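Fructose-like phosphotransferase enzyme IIB component 3 (Escherichia coli K12, PDB 4TN5) probably relays a phosphoryl group, carried on a cysteine, from an EIIA partner to incoming fructose in the bacterial phosphoenolpyruvate-dependent sugar phosphotransferase system. Local coordinates at residues A9-V14 and T64-A69; Y18-R23 and Y85-E90; A60-D65 and C77-C82. All blocks are in the same frame, centred on the assembly; numbering follows the deposited sequence.

Interaction 1: A9-V14 and T64-A69; sequences ACVSGV and TDIELA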
loop_
_atom_site.group_PDB
_atom_site.type_symbol
_atom_site.label_atom_id
_atom_site.label_comp_id
_atom_site.label_asym_id
_atom_site.label_seq_id
_atom_site.Cartn_x
_atom_site.Cartn_y
_atom_site.Cartn_z
ATOM N N ALA A 9 16.976 -2.910 6.508
ATOM C CA ALA A 9 17.109 -2.337 7.842
ATOM C C ALA A 9 17.045 -3.369 8.960
ATOM O O ALA A 9 16.200 -4.264 8.957
ATOM C CB ALA A 9 16.064 -1.258 8.060
ATOM N N CYS A 10 17.949 -3.224 9.921
ATOM C CA CYS A 10 17.971 -4.072 11.103
ATOM C C CYS A 10 18.571 -3.330 12.287
ATOM O O CYS A 10 19.627 -2.716 12.156
ATOM C CB CYS A 10 18.798 -5.328 10.849
ATOM S SG CYS A 10 19.117 -6.251 12.366
ATOM N N VAL A 11 17.908 -3.385 13.439
ATOM C CA VAL A 11 18.474 -2.791 14.646
ATOM C C VAL A 11 19.728 -3.516 15.107
ATOM O O VAL A 11 20.685 -2.886 15.551
ATOM C CB VAL A 11 17.478 -2.748 15.837
ATOM C CG1 VAL A 11 16.389 -1.735 15.588
ATOM C CG2 VAL A 11 16.887 -4.138 16.121
ATOM N N SER A 12 19.727 -4.842 15.007
ATOM C CA SER A 12 20.805 -5.612 15.609
ATOM C C SER A 12 22.036 -5.634 14.718
ATOM O O SER A 12 22.403 -6.660 14.140
ATOM C CB SER A 12 20.366 -7.029 16.004
ATOM O OG SER A 12 20.576 -7.931 14.945
ATOM N N GLY A 13 22.656 -4.464 14.624
ATOM C CA GLY A 13 23.981 -4.329 14.068
ATOM C C GLY A 13 24.098 -4.366 12.564
ATOM O O GLY A 13 23.119 -4.361 11.815
ATOM N N VAL A 14 25.343 -4.404 12.100
ATOM C CA VAL A 14 25.627 -4.442 10.671
ATOM C C VAL A 14 25.823 -5.824 10.052
ATOM O O VAL A 14 26.534 -5.978 9.059
ATOM C CB VAL A 14 26.783 -3.493 10.300
ATOM C CG1 VAL A 14 26.394 -2.050 10.580
ATOM C CG2 VAL A 14 28.044 -3.871 11.064
ATOM N N THR A 64 12.689 -4.718 5.786
ATOM C CA THR A 64 12.885 -4.151 7.114
ATOM C C THR A 64 11.982 -4.741 8.191
ATOM O O THR A 64 10.821 -5.071 7.945
ATOM C CB THR A 64 12.695 -2.622 7.098
ATOM O OG1 THR A 64 12.836 -2.105 8.428
ATOM C CG2 THR A 64 11.319 -2.255 6.558
ATOM N N ASP A 65 12.537 -4.867 9.391
ATOM C CA ASP A 65 11.760 -5.215 10.567
ATOM C C ASP A 65 11.285 -3.914 11.190
ATOM O O ASP A 65 10.164 -3.815 11.688
ATOM C CB ASP A 65 12.635 -5.956 11.579
ATOM C CG ASP A 65 13.364 -7.137 10.971
ATOM O OD1 ASP A 65 12.778 -7.823 10.109
ATOM O OD2 ASP A 65 14.529 -7.375 11.354
ATOM N N ILE A 66 12.153 -2.909 11.134
ATOM C CA ILE A 66 11.970 -1.672 11.882
ATOM C C ILE A 66 11.291 -0.559 11.095
ATOM O O ILE A 66 10.808 -0.763 9.981
ATOM C CB ILE A 66 13.321 -1.146 12.385
ATOM C CG1 ILE A 66 14.174 -0.661 11.208
ATOM C CG2 ILE A 66 14.044 -2.236 13.141
ATOM C CD1 ILE A 66 15.461 0.014 11.621
ATOM N N GLU A 67 11.264 0.623 11.700
ATOM C CA GLU A 67 10.682 1.807 11.091
ATOM C C GLU A 67 11.760 2.536 10.302
ATOM O O GLU A 67 12.739 3.017 10.873
ATOM C CB GLU A 67 10.130 2.723 12.182
ATOM C CG GLU A 67 9.150 2.036 13.121
ATOM C CD GLU A 67 8.474 3.005 14.069
ATOM O OE1 GLU A 67 8.142 4.127 13.634
ATOM O OE2 GLU A 67 8.276 2.644 15.250
ATOM N N LEU A 68 11.585 2.609 8.986
ATOM C CA LEU A 68 12.569 3.247 8.120
ATOM C C LEU A 68 12.616 4.756 8.310
ATOM O O LEU A 68 11.580 5.417 8.370
ATOM C CB LEU A 68 12.273 2.952 6.647
ATOM C CG LEU A 68 12.279 1.500 6.176
ATOM C CD1 LEU A 68 12.031 1.437 4.678
ATOM C CD2 LEU A 68 13.595 0.843 6.535
ATOM N N ALA A 69 13.826 5.295 8.402
ATOM C CA ALA A 69 14.010 6.730 8.291
ATOM C C ALA A 69 13.724 7.079 6.841
ATOM O O ALA A 69 14.188 6.393 5.930
ATOM C CB ALA A 69 15.426 7.117 8.663
#
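A9 pushes its methyl among three side chains of 64-69: T64, I66 and L68. A9 and T64 form a parallel beta bridge where strands 3-9 and 59-64 end, with their side chains on the same face of the sheet, and A9 CB lies 3.4 Å from T64 OG1. L68 reaches the same methyl from further along its loop, its CD2 3.6 Å from A9 CB. I66 points its CB toward the 9-14 segment and divides its branches between two partners. With CG1 set between the backbone N and the carbonyl carbon (chi1 69°), one branch runs to A9, where CG1 comes within 3.7 Å of A9 CB. The other branch, CG2, meets V11 CG1 at 3.4 Å, a close fit for two methyl carbons; the V11 and I66 side chains slant across each other. T64 OG1 is anti to the backbone N (chi1 177°) and donates a hydrogen bond of 2.9 Å to I66 O, meeting that carbonyl from above its plane. The T64 hydroxyl thus ties strand end and loop together two residues apart. A valine in place of T64 removes this donor, and I66 O would probably lose its hydroxyl partner, setting the I66 backbone freer to shift against A9. C10, the inferred phosphocysteine intermediate, points its CB away from 64-69, and its side chain touches H16, T17 and I84. D65 is held on the I84 side, its OD1 hydrogen-bonded to I84 N. In chemical terms the side-chain contact is mostly aliphatic: carbon packing on A9 and V11 sets the neighbouring loop against the start of the C10 loop, and so lies beside the loop that carries the presumed phosphoryl acceptor at the C-terminal end of strand 3-9.

Interaction 2: Y18-R23 and Y85-E90; sequences YMAAER and YAFLRE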
loop_
_atom_site.group_PDB
_atom_site.type_symbol
_atom_site.label_atom_id
_atom_site.label_comp_id
_atom_site.label_asym_id
_atom_site.label_seq_id
_atom_site.Cartn_x
_atom_site.Cartn_y
_atom_site.Cartn_z
ATOM N N TYR A 18 23.609 -6.450 5.771
ATOM C CA TYR A 18 24.428 -6.557 4.564
ATOM C C TYR A 18 24.243 -7.833 3.757
ATOM O O TYR A 18 24.416 -7.821 2.540
ATOM C CB TYR A 18 25.907 -6.332 4.856
ATOM C CG TYR A 18 26.207 -4.939 5.330
ATOM C CD1 TYR A 18 25.389 -3.875 4.970
ATOM C CD2 TYR A 18 27.331 -4.676 6.098
ATOM C CE1 TYR A 18 25.662 -2.604 5.389
ATOM C CE2 TYR A 18 27.616 -3.402 6.522
ATOM C CZ TYR A 18 26.780 -2.368 6.160
ATOM O OH TYR A 18 27.050 -1.089 6.574
HETATM N N MSE A 19 23.906 -8.932 4.420
HETATM C CA MSE A 19 23.641 -10.169 3.697
HETATM C C MSE A 19 22.316 -10.053 2.951
HETATM O O MSE A 19 22.125 -10.673 1.903
HETATM C CB MSE A 19 23.644 -11.379 4.632
HETATM C CG MSE A 19 24.972 -11.648 5.311
HETATM SE SE MSE A 19 26.374 -12.110 4.041
HETATM C CE MSE A 19 27.843 -12.361 5.298
ATOM N N ALA A 20 21.405 -9.249 3.493
ATOM C CA ALA A 20 20.142 -8.971 2.823
ATOM C C ALA A 20 20.412 -8.176 1.553
ATOM O O ALA A 20 19.879 -8.487 0.488
ATOM C CB ALA A 20 19.207 -8.207 3.746
ATOM N N ALA A 21 21.248 -7.150 1.679
ATOM C CA ALA A 21 21.657 -6.344 0.538
ATOM C C ALA A 21 22.459 -7.197 -0.434
ATOM O O ALA A 21 22.331 -7.059 -1.651
ATOM C CB ALA A 21 22.481 -5.154 1.001
ATOM N N GLU A 22 23.285 -8.082 0.117
ATOM C CA GLU A 22 24.104 -8.989 -0.679
ATOM C C GLU A 22 23.254 -9.872 -1.581
ATOM O O GLU A 22 23.448 -9.898 -2.797
ATOM C CB GLU A 22 24.963 -9.867 0.234
ATOM C CG GLU A 22 25.866 -10.858 -0.491
ATOM C CD GLU A 22 26.968 -10.193 -1.295
ATOM O OE1 GLU A 22 27.202 -8.979 -1.116
ATOM O OE2 GLU A 22 27.612 -10.894 -2.102
ATOM N N ARG A 23 22.317 -10.594 -0.976
ATOM C CA ARG A 23 21.471 -11.520 -1.716
ATOM C C ARG A 23 20.675 -10.795 -2.793
ATOM O O ARG A 23 20.512 -11.306 -3.894
ATOM C CB ARG A 23 20.532 -12.278 -0.771
ATOM C CG ARG A 23 19.728 -13.374 -1.457
ATOM C CD ARG A 23 19.929 -14.726 -0.784
ATOM N NE ARG A 23 19.147 -14.871 0.442
ATOM C CZ ARG A 23 19.551 -15.550 1.513
ATOM N NH1 ARG A 23 20.735 -16.138 1.526
ATOM N NH2 ARG A 23 18.773 -15.638 2.579
ATOM N N TYR A 85 14.238 -11.292 8.045
ATOM C CA TYR A 85 14.309 -12.740 8.168
ATOM C C TYR A 85 13.325 -13.460 7.227
ATOM O O TYR A 85 13.474 -14.643 6.942
ATOM C CB TYR A 85 14.185 -13.133 9.630
ATOM C CG TYR A 85 14.948 -12.323 10.614
ATOM C CD1 TYR A 85 16.259 -11.901 10.383
ATOM C CD2 TYR A 85 14.318 -11.882 11.748
ATOM C CE1 TYR A 85 16.910 -11.117 11.316
ATOM C CE2 TYR A 85 14.974 -11.106 12.643
ATOM C CZ TYR A 85 16.254 -10.735 12.439
ATOM O OH TYR A 85 16.852 -9.963 13.390
ATOM N N ALA A 86 12.339 -12.725 6.721
ATOM C CA ALA A 86 11.459 -13.234 5.665
ATOM C C ALA A 86 12.107 -13.250 4.277
ATOM O O ALA A 86 11.965 -14.218 3.525
ATOM C CB ALA A 86 10.169 -12.449 5.624
ATOM N N PHE A 87 12.803 -12.172 3.932
ATOM C CA PHE A 87 13.530 -12.107 2.670
ATOM C C PHE A 87 14.636 -13.148 2.673
ATOM O O PHE A 87 14.943 -13.758 1.645
ATOM C CB PHE A 87 14.128 -10.716 2.468
ATOM C CG PHE A 87 15.008 -10.606 1.259
ATOM C CD1 PHE A 87 14.456 -10.458 -0.001
ATOM C CD2 PHE A 87 16.387 -10.648 1.382
ATOM C CE1 PHE A 87 15.261 -10.355 -1.116
ATOM C CE2 PHE A 87 17.197 -10.547 0.269
ATOM C CZ PHE A 87 16.633 -10.400 -0.981
ATOM N N LEU A 88 15.229 -13.349 3.843
ATOM C CA LEU A 88 16.298 -14.324 3.974
ATOM C C LEU A 88 15.841 -15.772 3.790
ATOM O O LEU A 88 16.450 -16.512 3.010
ATOM C CB LEU A 88 17.067 -14.154 5.288
ATOM C CG LEU A 88 17.949 -12.909 5.402
ATOM C CD1 LEU A 88 18.837 -13.008 6.635
ATOM C CD2 LEU A 88 18.787 -12.726 4.146
ATOM N N ARG A 89 14.769 -16.176 4.477
ATOM C CA ARG A 89 14.405 -17.598 4.495
ATOM C C ARG A 89 14.077 -18.009 3.075
ATOM O O ARG A 89 14.585 -19.010 2.585
ATOM C CB ARG A 89 13.289 -17.929 5.481
ATOM C CG ARG A 89 11.859 -17.742 5.035
ATOM C CD ARG A 89 11.042 -18.040 6.264
ATOM N NE ARG A 89 11.267 -17.016 7.299
ATOM C CZ ARG A 89 10.550 -15.898 7.388
ATOM N NH1 ARG A 89 9.575 -15.680 6.527
ATOM N NH2 ARG A 89 10.771 -15.012 8.339
ATOM N N GLU A 90 13.226 -17.237 2.412
ATOM C CA GLU A 90 12.915 -17.517 1.019
ATOM C C GLU A 90 12.704 -16.278 0.155
ATOM O O GLU A 90 11.647 -15.638 0.204
ATOM C CB GLU A 90 11.679 -18.417 0.969
ATOM C CG GLU A 90 11.400 -18.947 -0.432
ATOM C CD GLU A 90 10.239 -19.915 -0.477
ATOM O OE1 GLU A 90 9.116 -19.517 -0.110
ATOM O OE2 GLU A 90 10.453 -21.080 -0.879
#
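A20 and R23 of helix 18-30 meet F87 and L88 of helix 84-89 in a helix-helix contact on one face of the mixed sheet of this alpha/beta fold. The axes of the helix segments 18-23 and 85-89 cross at 46° and are 10.1 Å apart at closest approach. The apolar part centres on the F87 ring. F87 CG is anti to the backbone N (chi1 174°), and the ring comes close to R23 CB and A20 O through its CE2 atom. R23 CB is 3.9 Å from F87 CE2, and the arginine stem and the phenylalanine run past one another in opposite senses. A20 CB is looser, 4.4 Å from F87 CD2. Further along helix 18-30, L24 and L27 also touch the F87 side chain, which therefore sits between that helix and the sheet, where I63 and C82 lie. Among the polar atoms, A20 O lies 3.4 Å from F87 CE2, a carbonyl oxygen against an aromatic carbon. R23 bends at chi2 and chi3 over the last turn of helix 84-89, the guanidinium plane 29° from that of the F87 ring. Its NH2 stands only 2.5 Å from L88 O; a separation this short makes the exact placing of the group doubtful, as does its chi2, far from staggered. R23 also touches P91, just past the helix end, and this part of the interface is partly exposed. R89 points its CB away from helix 18-30, and its NH1 forms a salt bridge with E113, the C-terminal residue. C10, the inferred active-site cysteine, is nearby, its side chain about 8 Å from that of A20. The backbones come nearest at A20 and L88, where the leucine methyl CD2 lies 4.2 Å from A20 CA.

Interaction 3: A60-D65 and C77-C82; sequences ALLITD and CRYVQC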
loop_
_atom_site.group_PDB
_atom_site.type_symbol
_atom_site.label_atom_id
_atom_site.label_comp_id
_atom_site.label_asym_id
_atom_site.label_seq_id
_atom_site.Cartn_x
_atom_site.Cartn_y
_atom_site.Cartn_z
ATOM N N ALA A 60 10.151 -0.095 -5.648
ATOM C CA ALA A 60 11.038 -0.121 -4.494
ATOM C C ALA A 60 10.867 -1.419 -3.713
ATOM O O ALA A 60 9.794 -2.018 -3.716
ATOM C CB ALA A 60 10.775 1.079 -3.596
ATOM N N LEU A 61 11.931 -1.864 -3.056
ATOM C CA LEU A 61 11.843 -3.026 -2.182
ATOM C C LEU A 61 12.271 -2.646 -0.772
ATOM O O LEU A 61 13.392 -2.190 -0.553
ATOM C CB LEU A 61 12.695 -4.181 -2.709
ATOM C CG LEU A 61 12.630 -5.470 -1.884
ATOM C CD1 LEU A 61 11.189 -5.907 -1.682
ATOM C CD2 LEU A 61 13.434 -6.576 -2.548
ATOM N N LEU A 62 11.367 -2.829 0.183
ATOM C CA LEU A 62 11.637 -2.450 1.561
ATOM C C LEU A 62 11.797 -3.680 2.443
ATOM O O LEU A 62 10.816 -4.275 2.888
ATOM C CB LEU A 62 10.526 -1.541 2.090
ATOM C CG LEU A 62 10.237 -0.327 1.205
ATOM C CD1 LEU A 62 9.135 0.534 1.803
ATOM C CD2 LEU A 62 11.501 0.492 0.975
ATOM N N ILE A 63 13.047 -4.056 2.680
ATOM C CA ILE A 63 13.363 -5.211 3.506
ATOM C C ILE A 63 13.692 -4.743 4.916
ATOM O O ILE A 63 14.837 -4.410 5.215
ATOM C CB ILE A 63 14.569 -5.975 2.940
ATOM C CG1 ILE A 63 14.445 -6.108 1.420
ATOM C CG2 ILE A 63 14.700 -7.334 3.607
ATOM C CD1 ILE A 63 15.649 -6.738 0.760
ATOM N N THR A 64 12.689 -4.718 5.786
ATOM C CA THR A 64 12.885 -4.151 7.114
ATOM C C THR A 64 11.982 -4.741 8.191
ATOM O O THR A 64 10.821 -5.071 7.945
ATOM C CB THR A 64 12.695 -2.622 7.098
ATOM O OG1 THR A 64 12.836 -2.105 8.428
ATOM C CG2 THR A 64 11.319 -2.255 6.558
ATOM N N ASP A 65 12.537 -4.867 9.391
ATOM C CA ASP A 65 11.760 -5.215 10.567
ATOM C C ASP A 65 11.285 -3.914 11.190
ATOM O O ASP A 65 10.164 -3.815 11.688
ATOM C CB ASP A 65 12.635 -5.956 11.579
ATOM C CG ASP A 65 13.364 -7.137 10.971
ATOM O OD1 ASP A 65 12.778 -7.823 10.109
ATOM O OD2 ASP A 65 14.529 -7.375 11.354
ATOM N N CYS A 77 5.554 5.451 -4.615
ATOM C CA CYS A 77 6.239 4.426 -5.385
ATOM C C CYS A 77 5.470 3.115 -5.350
ATOM O O CYS A 77 4.794 2.806 -4.369
ATOM C CB CYS A 77 7.651 4.194 -4.837
ATOM S SG CYS A 77 8.621 5.694 -4.579
ATOM N N ARG A 78 5.562 2.354 -6.432
ATOM C CA ARG A 78 5.182 0.957 -6.390
ATOM C C ARG A 78 6.220 0.301 -5.503
ATOM O O ARG A 78 7.416 0.470 -5.737
ATOM C CB ARG A 78 5.281 0.338 -7.779
ATOM C CG ARG A 78 4.361 0.922 -8.826
ATOM C CD ARG A 78 4.712 0.341 -10.183
ATOM N NE ARG A 78 3.682 0.601 -11.181
ATOM C CZ ARG A 78 2.684 -0.233 -11.446
ATOM N NH1 ARG A 78 2.575 -1.374 -10.781
ATOM N NH2 ARG A 78 1.786 0.078 -12.369
ATOM N N TYR A 79 5.794 -0.429 -4.479
ATOM C CA TYR A 79 6.773 -1.133 -3.660
ATOM C C TYR A 79 6.284 -2.402 -2.970
ATOM O O TYR A 79 5.088 -2.600 -2.758
ATOM C CB TYR A 79 7.462 -0.190 -2.656
ATOM C CG TYR A 79 6.620 0.280 -1.489
ATOM C CD1 TYR A 79 6.428 -0.527 -0.373
ATOM C CD2 TYR A 79 6.055 1.549 -1.483
ATOM C CE1 TYR A 79 5.673 -0.095 0.701
ATOM C CE2 TYR A 79 5.301 1.990 -0.410
ATOM C CZ TYR A 79 5.113 1.163 0.678
ATOM O OH TYR A 79 4.363 1.598 1.746
ATOM N N VAL A 80 7.244 -3.258 -2.641
ATOM C CA VAL A 80 7.004 -4.447 -1.846
ATOM C C VAL A 80 7.753 -4.290 -0.532
ATOM O O VAL A 80 8.928 -3.923 -0.523
ATOM C CB VAL A 80 7.517 -5.712 -2.557
ATOM C CG1 VAL A 80 7.296 -6.942 -1.689
ATOM C CG2 VAL A 80 6.836 -5.874 -3.901
ATOM N N GLN A 81 7.074 -4.551 0.578
ATOM C CA GLN A 81 7.715 -4.472 1.883
ATOM C C GLN A 81 7.654 -5.806 2.614
ATOM O O GLN A 81 6.622 -6.477 2.618
ATOM C CB GLN A 81 7.085 -3.369 2.738
ATOM C CG GLN A 81 7.691 -3.253 4.129
ATOM C CD GLN A 81 7.257 -1.997 4.857
ATOM O OE1 GLN A 81 6.831 -1.022 4.238
ATOM N NE2 GLN A 81 7.365 -2.013 6.181
ATOM N N CYS A 82 8.770 -6.188 3.225
ATOM C CA CYS A 82 8.836 -7.410 4.013
ATOM C C CYS A 82 9.923 -7.292 5.072
ATOM O O CYS A 82 10.782 -6.415 4.997
ATOM C CB CYS A 82 9.111 -8.616 3.114
ATOM S SG CYS A 82 10.737 -8.603 2.325
#
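The Y79 ring receives L62 CD1 over one face, a CH-pi contact with the methyl 4.0 Å from the ring centroid and displaced toward the rim on the CD1 and CE1 side. The ring also meets that of H109, planes about 30° apart, and a bound nickel ion lies about 4 Å from this side chain. The flat amide of Q81 spans two neighbours: OE1 is 3.7 Å from L62 CD1, while NE2 is 4.0 Å from T64 CG2. A60, L62, Y79 and Q81 share this side of the sheet. On the other, L61 and V80 run alongside each other in the same sense, L61 CD1 3.8 Å from V80 CB, and helix 92-103 packs on both; I63 and C82 face F87 of helix 84-89. Strands 60-64 and 79-82 run parallel within 9°, joined by five backbone hydrogen bonds: A60 N to R78 O, V80 N to A60 O, L62 N to V80 O, C82 N to L62 O and T64 N to C82 O. L62 N reaches V80 O at 2.8 Å, nearly straight at 178°. The regular parallel pattern forms although the connection holds neither helix nor strand. Chemically, A60, L62, V80 and C82 each give and take a backbone bond here, satisfying buried peptide N-H and C=O groups, while L61, V80, I63 and C82 meet helices on one face and A60 and L62 pack beside Y79 and the amide of Q81 on the other.

In the fold
The three contacts sit about 13 Å apart, centre to centre, in one alpha/beta domain. Interaction 3 lies on strands 59-64 and 79-82 near the middle of the sheet. Interaction 1 continues from it, sharing T64 and D65, where strands 3-9 and 59-64 run out into loops; A9 N probably bonds to I63 O. Interaction 2 packs two helices on one face, its F87 touching I63 and C82 of interaction 3. Along the chain, interaction 3 is nested inside the loop closed by interaction 2, whereas the segments of interactions 1 and 2 alternate. The end of strand 59-64, the loop after it and the nearby helix 84-89 thus border the loop bearing C10, the presumed phosphoryl carrier.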